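Local coordinates for AtxE2 (Asticcacaulis excentricus, PDB 5TXE), which hydrolyses the isopeptide bond of the lasso peptides astexin-2 and astexin-3, turning these threaded substrates into linear peptides, at residues 67-72 against 132-137; 80-85 against 640-645; 269-274 against 283-288; 408-413 against 502-507; 552-557 against 579-584. The protein carries 1 engineered substitution. One frame throughout, in Å; residues are numbered along the deposited sequence.

Contact 1 (67-72 against 132-137); sequences GRYVAF and PRWSPS
Trp134 lies beside strand 69-78 with CG anti to its own carbonyl carbon (chi1 -69°), a torsion that brings the six-membered half of the indole up to Tyr69 and Ala71. The tip of that ring does the touching: CH2 of Trp134 stands 3.6 Å from CB of Tyr69, and CZ2 of Trp134 lies 3.7 Å from CB of Ala71. Tyr69 also has CG anti to its carbonyl carbon (chi1 -65°), so its phenol leads off to Val90 and Ala92 on strand 83-92, leaving the root of the side chain for the indole. Ala71 is shared: its methyl meets the ring of Pro132 as well, with CG of Pro132 3.7 Å from CB of Ala71. Here two neighbouring sheets of what is, as in other prolyl oligopeptidases, probably a beta-propeller domain meet at edge strand 133-134, and Leu141 of strand 140-147 adds to both Ala71 and Trp134. The union is apolar; the indole's one N-H is met by the carbonyl of Ser62 while its carbons do the packing.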
# COMPACT_ATOMS: atom_id res chain seq x y z
N GLY A 67 29.17 5.33 1.77
CA GLY A 67 28.19 5.82 2.77
C GLY A 67 27.92 7.31 2.84
O GLY A 67 27.12 7.76 3.67
N ARG A 68 28.57 8.10 2.01
CA ARG A 68 28.46 9.56 2.14
C ARG A 68 27.27 10.18 1.42
O ARG A 68 26.95 11.32 1.68
CB ARG A 68 29.79 10.23 1.75
CG ARG A 68 30.86 10.05 2.87
CD ARG A 68 32.23 10.73 2.69
NE ARG A 68 32.58 10.74 1.26
CZ ARG A 68 32.86 11.82 0.54
NH1 ARG A 68 32.92 13.02 1.10
NH2 ARG A 68 33.10 11.68 -0.76
N TYR A 69 26.63 9.43 0.52
CA TYR A 69 25.48 9.93 -0.24
C TYR A 69 24.32 8.95 -0.20
O TYR A 69 24.51 7.75 -0.05
CB TYR A 69 25.89 10.25 -1.70
CG TYR A 69 26.89 11.36 -1.75
CD1 TYR A 69 26.47 12.69 -1.75
CD2 TYR A 69 28.28 11.10 -1.76
CE1 TYR A 69 27.40 13.72 -1.77
CE2 TYR A 69 29.21 12.13 -1.77
CZ TYR A 69 28.76 13.44 -1.76
OH TYR A 69 29.67 14.48 -1.77
N VAL A 70 23.11 9.48 -0.28
CA VAL A 70 21.93 8.64 -0.41
C VAL A 70 21.19 9.05 -1.69
O VAL A 70 21.02 10.22 -1.97
CB VAL A 70 21.00 8.74 0.80
CG1 VAL A 70 20.52 10.14 1.08
CG2 VAL A 70 19.83 7.78 0.64
N ALA A 71 20.79 8.05 -2.46
CA ALA A 71 20.06 8.25 -3.70
C ALA A 71 18.65 7.64 -3.57
O ALA A 71 18.46 6.57 -2.96
CB ALA A 71 20.80 7.57 -4.85
N PHE A 72 17.67 8.33 -4.14
CA PHE A 72 16.28 7.96 -4.01
C PHE A 72 15.46 8.75 -5.03
O PHE A 72 15.90 9.80 -5.48
CB PHE A 72 15.77 8.28 -2.61
CG PHE A 72 15.98 9.72 -2.19
CD1 PHE A 72 17.21 10.15 -1.78
CD2 PHE A 72 14.95 10.63 -2.23
CE1 PHE A 72 17.40 11.47 -1.38
CE2 PHE A 72 15.13 11.95 -1.87
CZ PHE A 72 16.36 12.38 -1.43
N PRO A 132 17.93 2.87 -6.81
CA PRO A 132 19.10 3.18 -7.60
C PRO A 132 20.30 2.33 -7.23
O PRO A 132 20.56 2.16 -6.04
CB PRO A 132 19.42 4.62 -7.24
CG PRO A 132 18.50 5.02 -6.18
CD PRO A 132 17.61 3.89 -5.81
N ARG A 133 21.02 1.87 -8.24
CA ARG A 133 22.22 1.06 -8.05
C ARG A 133 23.43 1.93 -8.24
O ARG A 133 23.61 2.51 -9.32
CB ARG A 133 22.24 -0.05 -9.07
CG ARG A 133 20.93 -0.84 -9.14
CD ARG A 133 20.85 -1.50 -7.81
NE ARG A 133 19.61 -1.98 -7.17
CZ ARG A 133 18.85 -2.96 -7.59
NH1 ARG A 133 19.04 -3.51 -8.77
NH2 ARG A 133 17.83 -3.32 -6.87
N TRP A 134 24.22 2.08 -7.19
CA TRP A 134 25.46 2.84 -7.32
C TRP A 134 26.54 2.00 -8.02
O TRP A 134 26.71 0.83 -7.74
CB TRP A 134 25.98 3.24 -5.98
CG TRP A 134 25.18 4.23 -5.33
CD1 TRP A 134 24.08 4.00 -4.56
CD2 TRP A 134 25.44 5.65 -5.24
NE1 TRP A 134 23.64 5.17 -4.01
CE2 TRP A 134 24.45 6.20 -4.43
CE3 TRP A 134 26.39 6.50 -5.79
CZ2 TRP A 134 24.40 7.56 -4.16
CZ3 TRP A 134 26.33 7.86 -5.52
CH2 TRP A 134 25.35 8.37 -4.71
N SER A 135 27.29 2.62 -8.93
CA SER A 135 28.50 1.97 -9.48
C SER A 135 29.52 1.84 -8.32
O SER A 135 29.42 2.57 -7.36
CB SER A 135 29.10 2.80 -10.60
OG SER A 135 29.40 4.12 -10.15
N PRO A 136 30.45 0.87 -8.38
CA PRO A 136 31.46 0.64 -7.31
C PRO A 136 32.29 1.87 -7.03
O PRO A 136 32.60 2.14 -5.90
CB PRO A 136 32.34 -0.47 -7.87
CG PRO A 136 31.45 -1.21 -8.85
CD PRO A 136 30.48 -0.19 -9.42
N SER A 137 32.58 2.65 -8.07
CA SER A 137 33.29 3.93 -7.86
C SER A 137 32.48 5.01 -7.16
O SER A 137 33.00 6.06 -6.77
CB SER A 137 33.72 4.49 -9.22
OG SER A 137 32.58 4.82 -10.03

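Contact 2 (80-85 against 640-645); sequences VTNLNV and KWQPAH
The carboxamide of Asn82 makes two hydrogen bonds at the start of helix 643-662. Its OD1 accepts from Ala644 N at 2.8 Å, nearly straight at 163°, although the donor stands above the carbonyl plane. The other end of the same amide donates a hydrogen bond from ND2 to OE1 of Gln642, 2.9 Å away; this bond runs close to the Asn82 amide plane and meets a lone pair of the acceptor, the amides being nearly coplanar. With CG anti to the backbone N (chi1 -169°), the group reaches across to the helix. Gln642 is the N-cap residue and Ala644 lies in the first turn, so Asn82 supplies, from a distant part of the chain, an acceptor for a first-turn N-H. On its own side Asn82 belongs to a G1 beta bulge, where it and Leu83 both face Asp78 at the turn between strands 69-78 and 83-92. An alanine in place of Asn82 would remove both amide bonds and probably loosen the hold of this turn on the helix start. Farther along, Asn84 ND2 reaches Trp641 O weakly at 3.4 Å, and a water bridges the same two atoms; Asn84 OD1 is taken by Arg75. Between these polar points the ring of Pro643 packs, its CG 3.8 Å from Asn84 ND2 and 3.9 Å from C of Leu83, while the methyl of Ala644 lies 3.5 Å from CG of Asn82.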
# COMPACT_ATOMS: atom_id res chain seq x y z
N VAL A 80 -3.21 19.45 -12.69
CA VAL A 80 -3.57 20.30 -13.82
C VAL A 80 -3.06 19.67 -15.09
O VAL A 80 -3.79 19.55 -16.07
CB VAL A 80 -3.04 21.72 -13.63
CG1 VAL A 80 -3.30 22.59 -14.88
CG2 VAL A 80 -3.72 22.37 -12.43
N THR A 81 -1.80 19.24 -15.09
CA THR A 81 -1.25 18.56 -16.26
C THR A 81 -1.63 17.12 -16.22
O THR A 81 -1.48 16.42 -17.22
CB THR A 81 0.30 18.55 -16.31
OG1 THR A 81 0.79 17.97 -15.06
CG2 THR A 81 0.83 19.95 -16.49
N ASN A 82 -2.12 16.64 -15.08
CA ASN A 82 -2.52 15.23 -14.91
C ASN A 82 -1.37 14.27 -15.13
O ASN A 82 -1.49 13.27 -15.79
CB ASN A 82 -3.73 14.83 -15.77
CG ASN A 82 -4.27 13.46 -15.36
OD1 ASN A 82 -4.22 13.10 -14.18
ND2 ASN A 82 -4.75 12.67 -16.32
N LEU A 83 -0.25 14.62 -14.53
CA LEU A 83 0.99 13.87 -14.63
C LEU A 83 1.76 13.92 -13.35
O LEU A 83 1.83 14.96 -12.69
CB LEU A 83 1.89 14.47 -15.71
CG LEU A 83 1.54 14.17 -17.18
CD1 LEU A 83 2.45 15.02 -18.12
CD2 LEU A 83 1.65 12.70 -17.55
N ASN A 84 2.28 12.77 -12.96
CA ASN A 84 3.35 12.70 -12.00
C ASN A 84 4.67 13.12 -12.61
O ASN A 84 4.95 12.83 -13.76
CB ASN A 84 3.48 11.28 -11.48
CG ASN A 84 2.38 10.94 -10.47
OD1 ASN A 84 2.45 11.35 -9.33
ND2 ASN A 84 1.37 10.23 -10.91
N VAL A 85 5.45 13.83 -11.82
CA VAL A 85 6.80 14.20 -12.18
C VAL A 85 7.77 13.44 -11.27
O VAL A 85 7.65 13.53 -10.05
CB VAL A 85 7.01 15.72 -11.95
CG1 VAL A 85 8.44 16.11 -12.33
CG2 VAL A 85 6.02 16.49 -12.82
N LYS A 640 -5.85 4.18 -7.82
CA LYS A 640 -5.83 5.13 -8.91
C LYS A 640 -4.49 5.81 -8.99
O LYS A 640 -3.86 5.95 -8.00
CB LYS A 640 -6.96 6.15 -8.82
CG LYS A 640 -8.32 5.52 -8.94
CD LYS A 640 -9.42 6.54 -8.72
CE LYS A 640 -10.80 5.93 -8.86
NZ LYS A 640 -11.19 5.11 -7.67
N TRP A 641 -4.06 6.14 -10.20
CA TRP A 641 -2.71 6.64 -10.41
C TRP A 641 -2.68 8.04 -11.03
O TRP A 641 -1.66 8.74 -10.93
CB TRP A 641 -1.94 5.63 -11.28
CG TRP A 641 -2.41 5.51 -12.67
CD1 TRP A 641 -3.45 4.78 -13.10
CD2 TRP A 641 -1.78 6.09 -13.87
NE1 TRP A 641 -3.55 4.89 -14.50
CE2 TRP A 641 -2.54 5.69 -14.97
CE3 TRP A 641 -0.67 6.90 -14.08
CZ2 TRP A 641 -2.23 6.07 -16.28
CZ3 TRP A 641 -0.36 7.29 -15.39
CH2 TRP A 641 -1.14 6.86 -16.47
N GLN A 642 -3.78 8.48 -11.67
CA GLN A 642 -3.75 9.75 -12.39
C GLN A 642 -4.13 10.90 -11.46
O GLN A 642 -5.16 10.88 -10.81
CB GLN A 642 -4.66 9.75 -13.62
CG GLN A 642 -4.36 8.64 -14.62
CD GLN A 642 -5.19 8.75 -15.89
OE1 GLN A 642 -5.39 9.82 -16.41
NE2 GLN A 642 -5.68 7.65 -16.35
N PRO A 643 -3.23 11.89 -11.33
CA PRO A 643 -3.46 12.94 -10.34
C PRO A 643 -4.77 13.69 -10.49
O PRO A 643 -5.38 14.04 -9.46
CB PRO A 643 -2.29 13.87 -10.57
CG PRO A 643 -1.20 12.96 -11.08
CD PRO A 643 -1.92 12.02 -11.98
N ALA A 644 -5.21 13.97 -11.72
CA ALA A 644 -6.48 14.69 -11.89
C ALA A 644 -7.62 13.85 -11.36
O ALA A 644 -8.56 14.35 -10.75
CB ALA A 644 -6.72 15.03 -13.35
N HIS A 645 -7.50 12.55 -11.57
CA HIS A 645 -8.54 11.67 -11.07
C HIS A 645 -8.60 11.68 -9.55
O HIS A 645 -9.70 11.68 -8.96
CB HIS A 645 -8.32 10.26 -11.53
CG HIS A 645 -8.53 10.05 -12.98
ND1 HIS A 645 -8.15 8.89 -13.62
CD2 HIS A 645 -9.10 10.83 -13.91
CE1 HIS A 645 -8.48 8.98 -14.89
NE2 HIS A 645 -9.00 10.17 -15.11
O HOH W 1 -0.54 9.24 -8.76

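Contact 3 (269-274 against 283-288); sequences SVSRTD and TLVARR
Four backbone hydrogen bonds tie this antiparallel hairpin, two at each hydrogen-bonded pair. Ser269 and Val285 exchange the first two, of which Val285 N to Ser269 O is the shorter and straighter at 2.8 Å and 174°; Ser271 and Thr283 exchange the others. Val270 and Leu284 form the non-hydrogen-bonded pair between them, CA of Val270 lying 3.3 Å from O of Thr283 in a CA-H...O contact. On the face with Ser269, Ser271, Thr283 and Val285, both serines hold OG between backbone N and carbonyl carbon (chi1 66°). Their hydroxyls flank the fork of Val285: OG of Ser269 lies 3.2 Å from CG2 of Val285, OG of Ser271 3.6 Å from CG1 of Val285. On the other face CD1 of Leu284 comes to 3.3 Å from O of Ser269. The hairpin forms the middle of a four-stranded antiparallel sheet, consistent with a blade of the family's beta-propeller: strands 261-263 and 294-295 flank it, and Val270 and Leu284 rest on Met307 of strand 304-310 in the neighbouring sheet.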
# COMPACT_ATOMS: atom_id res chain seq x y z
N SER A 269 19.60 -14.79 13.22
CA SER A 269 18.44 -15.01 12.41
C SER A 269 17.22 -15.05 13.34
O SER A 269 17.32 -14.68 14.50
CB SER A 269 18.60 -16.27 11.62
OG SER A 269 18.62 -17.37 12.49
N VAL A 270 16.07 -15.44 12.81
CA VAL A 270 14.84 -15.38 13.53
C VAL A 270 14.12 -16.66 13.25
O VAL A 270 14.14 -17.14 12.13
CB VAL A 270 14.15 -14.14 12.97
CG1 VAL A 270 12.73 -14.37 12.57
CG2 VAL A 270 14.39 -12.97 13.89
N SER A 271 13.49 -17.27 14.24
CA SER A 271 12.67 -18.45 13.91
C SER A 271 11.60 -18.66 14.96
O SER A 271 11.65 -18.06 16.02
CB SER A 271 13.55 -19.71 13.82
OG SER A 271 14.09 -20.02 15.10
N ARG A 272 10.68 -19.57 14.69
CA ARG A 272 9.62 -19.94 15.64
C ARG A 272 9.92 -21.27 16.35
O ARG A 272 10.60 -22.12 15.78
CB ARG A 272 8.31 -20.08 14.89
CG ARG A 272 8.13 -19.07 13.79
CD ARG A 272 6.92 -19.41 12.94
NE ARG A 272 6.16 -18.18 12.68
CZ ARG A 272 6.46 -17.24 11.77
NH1 ARG A 272 7.51 -17.37 10.96
NH2 ARG A 272 5.70 -16.15 11.68
N THR A 273 9.42 -21.47 17.57
CA THR A 273 9.50 -22.80 18.24
C THR A 273 8.73 -23.85 17.46
O THR A 273 9.05 -25.02 17.53
CB THR A 273 8.96 -22.78 19.68
OG1 THR A 273 9.44 -21.63 20.36
CG2 THR A 273 9.42 -24.04 20.45
N ASP A 274 7.72 -23.42 16.72
CA ASP A 274 6.92 -24.29 15.87
C ASP A 274 6.96 -23.74 14.44
O ASP A 274 6.10 -22.96 14.06
CB ASP A 274 5.50 -24.31 16.43
CG ASP A 274 4.58 -25.24 15.68
OD1 ASP A 274 4.97 -25.82 14.63
OD2 ASP A 274 3.44 -25.38 16.17
N THR A 283 11.54 -15.41 17.21
CA THR A 283 12.50 -15.06 18.22
C THR A 283 13.87 -14.97 17.54
O THR A 283 14.20 -15.83 16.73
CB THR A 283 12.59 -16.15 19.33
OG1 THR A 283 11.31 -16.33 19.96
CG2 THR A 283 13.56 -15.74 20.38
N LEU A 284 14.65 -13.97 17.91
CA LEU A 284 16.04 -13.88 17.55
C LEU A 284 16.87 -15.08 18.03
O LEU A 284 16.81 -15.45 19.22
CB LEU A 284 16.63 -12.69 18.22
CG LEU A 284 18.06 -12.39 17.82
CD1 LEU A 284 18.14 -12.02 16.36
CD2 LEU A 284 18.56 -11.24 18.66
N VAL A 285 17.65 -15.66 17.12
CA VAL A 285 18.59 -16.76 17.44
C VAL A 285 20.01 -16.43 16.97
O VAL A 285 20.21 -15.72 15.98
CB VAL A 285 18.18 -18.16 16.93
CG1 VAL A 285 16.68 -18.40 17.06
CG2 VAL A 285 18.60 -18.36 15.50
N ALA A 286 20.98 -16.91 17.74
CA ALA A 286 22.39 -16.71 17.45
C ALA A 286 23.12 -18.07 17.33
O ALA A 286 22.96 -18.94 18.20
CB ALA A 286 23.01 -15.88 18.54
N ARG A 287 23.87 -18.24 16.24
CA ARG A 287 24.72 -19.41 16.00
C ARG A 287 26.18 -18.94 15.86
O ARG A 287 26.45 -18.07 15.04
CB ARG A 287 24.31 -20.12 14.71
CG ARG A 287 22.90 -20.67 14.68
CD ARG A 287 22.52 -21.19 13.29
NE ARG A 287 23.54 -22.11 12.77
CZ ARG A 287 23.56 -23.44 12.92
NH1 ARG A 287 22.59 -24.08 13.58
NH2 ARG A 287 24.57 -24.13 12.38
N ARG A 288 27.10 -19.45 16.68
CA ARG A 288 28.53 -19.19 16.47
C ARG A 288 29.04 -20.26 15.48
O ARG A 288 29.09 -21.42 15.82
CB ARG A 288 29.29 -19.22 17.80
CG ARG A 288 30.83 -19.23 17.70
CD ARG A 288 31.53 -18.79 19.00
NE ARG A 288 31.47 -17.32 19.17
CZ ARG A 288 32.42 -16.45 18.79
NH1 ARG A 288 33.56 -16.85 18.23
NH2 ARG A 288 32.22 -15.16 18.98

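Contact 4 (408-413 against 502-507); sequences RNRNGI and TLEDLI
A type I beta turn with an Asx turn inside it, Asn409 to Gly412, connects strands 401-408 and 414-421 and leans on helix 494-512 of the hydrolase domain. Its tight part is the buried side chain of Asn409. With CG between backbone N and carbonyl carbon (chi1 76°), the amide folds back over its own turn, where OD1 accepts from two backbone donors, 2.8 Å from Asn411 N and 3.0 Å from Ile413 N, both standing above the carbonyl plane. That grip fixes the amide's rotation and aims ND2 at the helix, where it donates a hydrogen bond to Thr502 OG1 at 2.9 Å; Thr502 OG1 is itself bonded to the carbonyl of Asn498. Val415 packs beside both residues. The outer side is looser and charged. Exposed Arg410 reaches across to the helix, its chain bent at chi3, and crosses Glu504 and Asp505 obliquely in a salt-bridge network of unequal parts: NH2 of Arg410 meets OE1 of Glu504 weakly at 3.4 Å, and the modelled places of Arg410 NH1 and Asp505 OD1 are less certain. The other oxygen, OD2 of Asp505, accepts a weak bond from the backbone N of Arg410, 3.3 Å away.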
# COMPACT_ATOMS: atom_id res chain seq x y z
N ARG A 408 -9.96 -2.01 23.69
CA ARG A 408 -9.96 -3.42 23.52
C ARG A 408 -11.35 -3.63 23.03
O ARG A 408 -12.27 -3.03 23.57
CB ARG A 408 -9.73 -4.16 24.82
CG ARG A 408 -9.46 -5.64 24.60
CD ARG A 408 -9.15 -6.38 25.90
NE ARG A 408 -7.86 -6.04 26.51
CZ ARG A 408 -6.69 -6.54 26.13
NH1 ARG A 408 -6.58 -7.35 25.07
NH2 ARG A 408 -5.58 -6.18 26.77
N ASN A 409 -11.50 -4.43 21.98
CA ASN A 409 -12.80 -4.60 21.40
C ASN A 409 -13.54 -5.71 22.11
O ASN A 409 -12.97 -6.39 22.99
CB ASN A 409 -12.71 -4.78 19.86
CG ASN A 409 -12.23 -6.14 19.40
OD1 ASN A 409 -12.14 -7.08 20.16
ND2 ASN A 409 -11.88 -6.23 18.09
N ARG A 410 -14.80 -5.90 21.73
CA ARG A 410 -15.66 -6.88 22.37
C ARG A 410 -15.15 -8.32 22.21
O ARG A 410 -15.52 -9.20 22.98
CB ARG A 410 -17.13 -6.69 21.94
CG ARG A 410 -17.51 -6.57 20.45
CD ARG A 410 -19.05 -6.68 20.35
NE ARG A 410 -19.80 -5.75 19.52
CZ ARG A 410 -19.95 -4.44 19.74
NH1 ARG A 410 -19.30 -3.83 20.70
NH2 ARG A 410 -20.73 -3.73 18.94
N ASN A 411 -14.25 -8.57 21.29
CA ASN A 411 -13.65 -9.88 21.21
C ASN A 411 -12.32 -9.95 21.92
O ASN A 411 -11.56 -10.90 21.68
CB ASN A 411 -13.50 -10.24 19.74
CG ASN A 411 -14.84 -10.24 19.04
OD1 ASN A 411 -15.20 -9.34 18.27
ND2 ASN A 411 -15.62 -11.25 19.35
N GLY A 412 -12.02 -8.95 22.76
CA GLY A 412 -10.78 -8.97 23.55
C GLY A 412 -9.52 -8.50 22.83
O GLY A 412 -8.42 -8.72 23.29
N ILE A 413 -9.65 -7.90 21.66
CA ILE A 413 -8.48 -7.64 20.82
C ILE A 413 -8.12 -6.19 20.95
O ILE A 413 -8.98 -5.34 20.97
CB ILE A 413 -8.75 -8.03 19.36
CG1 ILE A 413 -8.87 -9.54 19.27
CG2 ILE A 413 -7.66 -7.50 18.44
CD1 ILE A 413 -9.70 -10.01 18.10
N THR A 502 -15.85 -3.71 15.79
CA THR A 502 -14.80 -2.78 16.23
C THR A 502 -15.12 -1.37 15.82
O THR A 502 -14.92 -0.45 16.58
CB THR A 502 -13.42 -3.16 15.68
OG1 THR A 502 -13.12 -4.49 16.07
CG2 THR A 502 -12.33 -2.25 16.19
N LEU A 503 -15.63 -1.18 14.62
CA LEU A 503 -16.04 0.17 14.23
C LEU A 503 -17.17 0.70 15.11
O LEU A 503 -17.17 1.88 15.46
CB LEU A 503 -16.51 0.19 12.77
CG LEU A 503 -15.40 0.05 11.74
CD1 LEU A 503 -16.00 -0.12 10.39
CD2 LEU A 503 -14.48 1.27 11.76
N GLU A 504 -18.13 -0.14 15.40
CA GLU A 504 -19.22 0.21 16.30
C GLU A 504 -18.68 0.55 17.72
O GLU A 504 -19.11 1.54 18.29
CB GLU A 504 -20.28 -0.87 16.33
CG GLU A 504 -21.06 -1.00 15.01
CD GLU A 504 -22.00 -2.21 14.96
OE1 GLU A 504 -21.95 -3.07 15.89
OE2 GLU A 504 -22.81 -2.31 14.00
N ASP A 505 -17.67 -0.16 18.21
CA ASP A 505 -17.03 0.20 19.49
C ASP A 505 -16.39 1.57 19.42
O ASP A 505 -16.57 2.39 20.31
CB ASP A 505 -15.96 -0.83 19.88
CG ASP A 505 -16.54 -2.23 20.11
OD1 ASP A 505 -17.74 -2.31 20.45
OD2 ASP A 505 -15.83 -3.26 19.96
N LEU A 506 -15.67 1.86 18.34
CA LEU A 506 -15.03 3.16 18.22
C LEU A 506 -16.05 4.28 18.15
O LEU A 506 -15.85 5.36 18.70
CB LEU A 506 -14.08 3.24 17.03
CG LEU A 506 -12.89 2.34 17.18
CD1 LEU A 506 -12.22 2.04 15.83
CD2 LEU A 506 -11.91 3.03 18.14
N ILE A 507 -17.11 4.04 17.40
CA ILE A 507 -18.12 5.05 17.24
C ILE A 507 -18.75 5.30 18.61
O ILE A 507 -18.96 6.44 19.00
CB ILE A 507 -19.20 4.61 16.22
CG1 ILE A 507 -18.61 4.59 14.79
CG2 ILE A 507 -20.38 5.53 16.23
CD1 ILE A 507 -19.54 3.94 13.80

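Contact 5 (552-557 against 579-584); sequences CTDSFT and QADDGP
OD1 of Asp554 is the best-held polar atom, and two donors grip it, both from Thr557. The backbone N of Thr557 lies 2.9 Å from Asp554 OD1, approaching from above the carboxylate plane, and OG1 of Thr557 reaches the syn lone pair of Asp554 OD1 at 2.8 Å. Asp554 thus caps the N-terminus of helix 555-560, its CG held between backbone N and carbonyl carbon (chi1 68°), and Thr557 OG1 in turn accepts from Cys552 N. A second carboxylate serves the same helix end from the loop 579-584: OD1 of Asp581 accepts from Ser555 N, 3.1 Å away, almost straight at 171° and again from above its plane. OG of Ser555 sits 3.1 Å from CB of Asp581, while CB of Ser555 touches O of Gln579 at 3.5 Å. Asp581 OD2 is bonded to the hydroxyl of Ser590, so the carboxylate joins the start of helix 555-560 to Ser590, just before helix 591-594. An alanine in place of Asp581 would lose the bonds to Ser555 N and Ser590 and would probably leave the loop less firmly attached. With OD2 of Asp554 4.7 Å from OD2 of Asp581, the two negative groups are likely to repel each other, an effect the positive helix end may offset. The whole is a helix N-cap with a second, tertiary acceptor, on the helix that leads toward the astexin-3-binding Asn562.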
# COMPACT_ATOMS: atom_id res chain seq x y z
N CYS A 552 -18.73 -5.28 -6.65
CA CYS A 552 -19.43 -5.61 -5.37
C CYS A 552 -18.85 -6.84 -4.74
O CYS A 552 -18.03 -7.57 -5.34
CB CYS A 552 -20.91 -5.86 -5.66
SG CYS A 552 -21.75 -4.34 -6.20
N THR A 553 -19.26 -7.11 -3.52
CA THR A 553 -18.87 -8.36 -2.89
C THR A 553 -19.97 -9.37 -3.10
O THR A 553 -20.91 -9.48 -2.26
CB THR A 553 -18.58 -8.13 -1.39
OG1 THR A 553 -17.67 -7.03 -1.25
CG2 THR A 553 -18.03 -9.39 -0.80
N ASP A 554 -19.92 -10.04 -4.25
CA ASP A 554 -21.04 -10.88 -4.73
C ASP A 554 -20.52 -11.92 -5.66
O ASP A 554 -19.33 -11.86 -6.04
CB ASP A 554 -22.20 -10.05 -5.32
CG ASP A 554 -21.87 -9.32 -6.66
OD1 ASP A 554 -20.70 -9.32 -7.14
OD2 ASP A 554 -22.82 -8.69 -7.23
N SER A 555 -21.34 -12.92 -5.99
CA SER A 555 -20.89 -13.99 -6.88
C SER A 555 -20.55 -13.47 -8.25
O SER A 555 -19.61 -13.97 -8.89
CB SER A 555 -21.91 -15.15 -7.03
OG SER A 555 -23.12 -14.64 -7.53
N PHE A 556 -21.28 -12.47 -8.72
CA PHE A 556 -21.03 -11.97 -10.04
C PHE A 556 -19.58 -11.49 -10.13
O PHE A 556 -18.79 -11.91 -11.00
CB PHE A 556 -21.96 -10.86 -10.38
CG PHE A 556 -21.66 -10.27 -11.73
CD1 PHE A 556 -21.95 -10.96 -12.86
CD2 PHE A 556 -21.08 -9.04 -11.85
CE1 PHE A 556 -21.67 -10.43 -14.11
CE2 PHE A 556 -20.78 -8.50 -13.09
CZ PHE A 556 -21.10 -9.20 -14.25
N THR A 557 -19.20 -10.66 -9.18
CA THR A 557 -17.86 -10.12 -9.18
C THR A 557 -16.81 -11.20 -8.91
O THR A 557 -15.80 -11.29 -9.59
CB THR A 557 -17.71 -8.95 -8.16
OG1 THR A 557 -18.66 -7.92 -8.44
CG2 THR A 557 -16.38 -8.38 -8.22
N GLN A 579 -20.96 -21.00 -5.03
CA GLN A 579 -22.37 -20.61 -4.79
C GLN A 579 -22.76 -19.45 -5.73
O GLN A 579 -22.02 -18.46 -5.91
CB GLN A 579 -22.58 -20.21 -3.33
CG GLN A 579 -22.48 -21.35 -2.31
CD GLN A 579 -22.64 -20.82 -0.89
OE1 GLN A 579 -23.41 -19.88 -0.64
NE2 GLN A 579 -21.86 -21.35 0.01
N ALA A 580 -23.94 -19.59 -6.33
CA ALA A 580 -24.61 -18.52 -7.01
C ALA A 580 -24.99 -17.41 -6.02
O ALA A 580 -24.84 -17.56 -4.79
CB ALA A 580 -25.87 -19.06 -7.70
N ASP A 581 -25.51 -16.31 -6.54
CA ASP A 581 -25.67 -15.16 -5.71
C ASP A 581 -26.73 -15.26 -4.64
O ASP A 581 -26.71 -14.45 -3.70
CB ASP A 581 -25.98 -13.91 -6.50
CG ASP A 581 -25.43 -12.67 -5.81
OD1 ASP A 581 -24.33 -12.74 -5.13
OD2 ASP A 581 -26.15 -11.67 -5.87
N ASP A 582 -27.67 -16.18 -4.83
CA ASP A 582 -28.76 -16.41 -3.85
C ASP A 582 -28.33 -17.50 -2.81
O ASP A 582 -29.13 -17.97 -2.03
CB ASP A 582 -30.08 -16.80 -4.55
CG ASP A 582 -29.97 -18.12 -5.37
OD1 ASP A 582 -28.91 -18.77 -5.39
OD2 ASP A 582 -30.96 -18.52 -5.98
N GLY A 583 -27.05 -17.88 -2.83
CA GLY A 583 -26.55 -18.84 -1.87
C GLY A 583 -26.28 -18.18 -0.52
O GLY A 583 -26.25 -16.93 -0.40
N PRO A 584 -26.13 -19.00 0.52
CA PRO A 584 -26.06 -18.47 1.88
C PRO A 584 -24.86 -17.53 2.14
O PRO A 584 -24.99 -16.56 2.87
CB PRO A 584 -25.96 -19.71 2.74
CG PRO A 584 -25.49 -20.79 1.80
CD PRO A 584 -26.11 -20.47 0.48

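In the fold
Contacts 1 and 4 are buried, contacts 3 and 5 partly so, and contact 2 lies at the surface. Contacts 1 and 2 draw on neighbouring strands of one sheet, 69-78 and 83-92, though their centres are about 29 Å apart: contact 1 faces another beta sheet and is apolar, contact 2 faces the hydrolase domain and is amide-rich. Contact 3 stays within one sheet and relies on backbone bonds. Contacts 4 and 5 belong to the hydrolase side, centres about 28 Å apart; each sets a loop against a helix, through a neutral amide and outer charges in contact 4, through carboxylates in contact 5. Contact 2, like contact 5, serves a helix start, but with an uncharged acceptor.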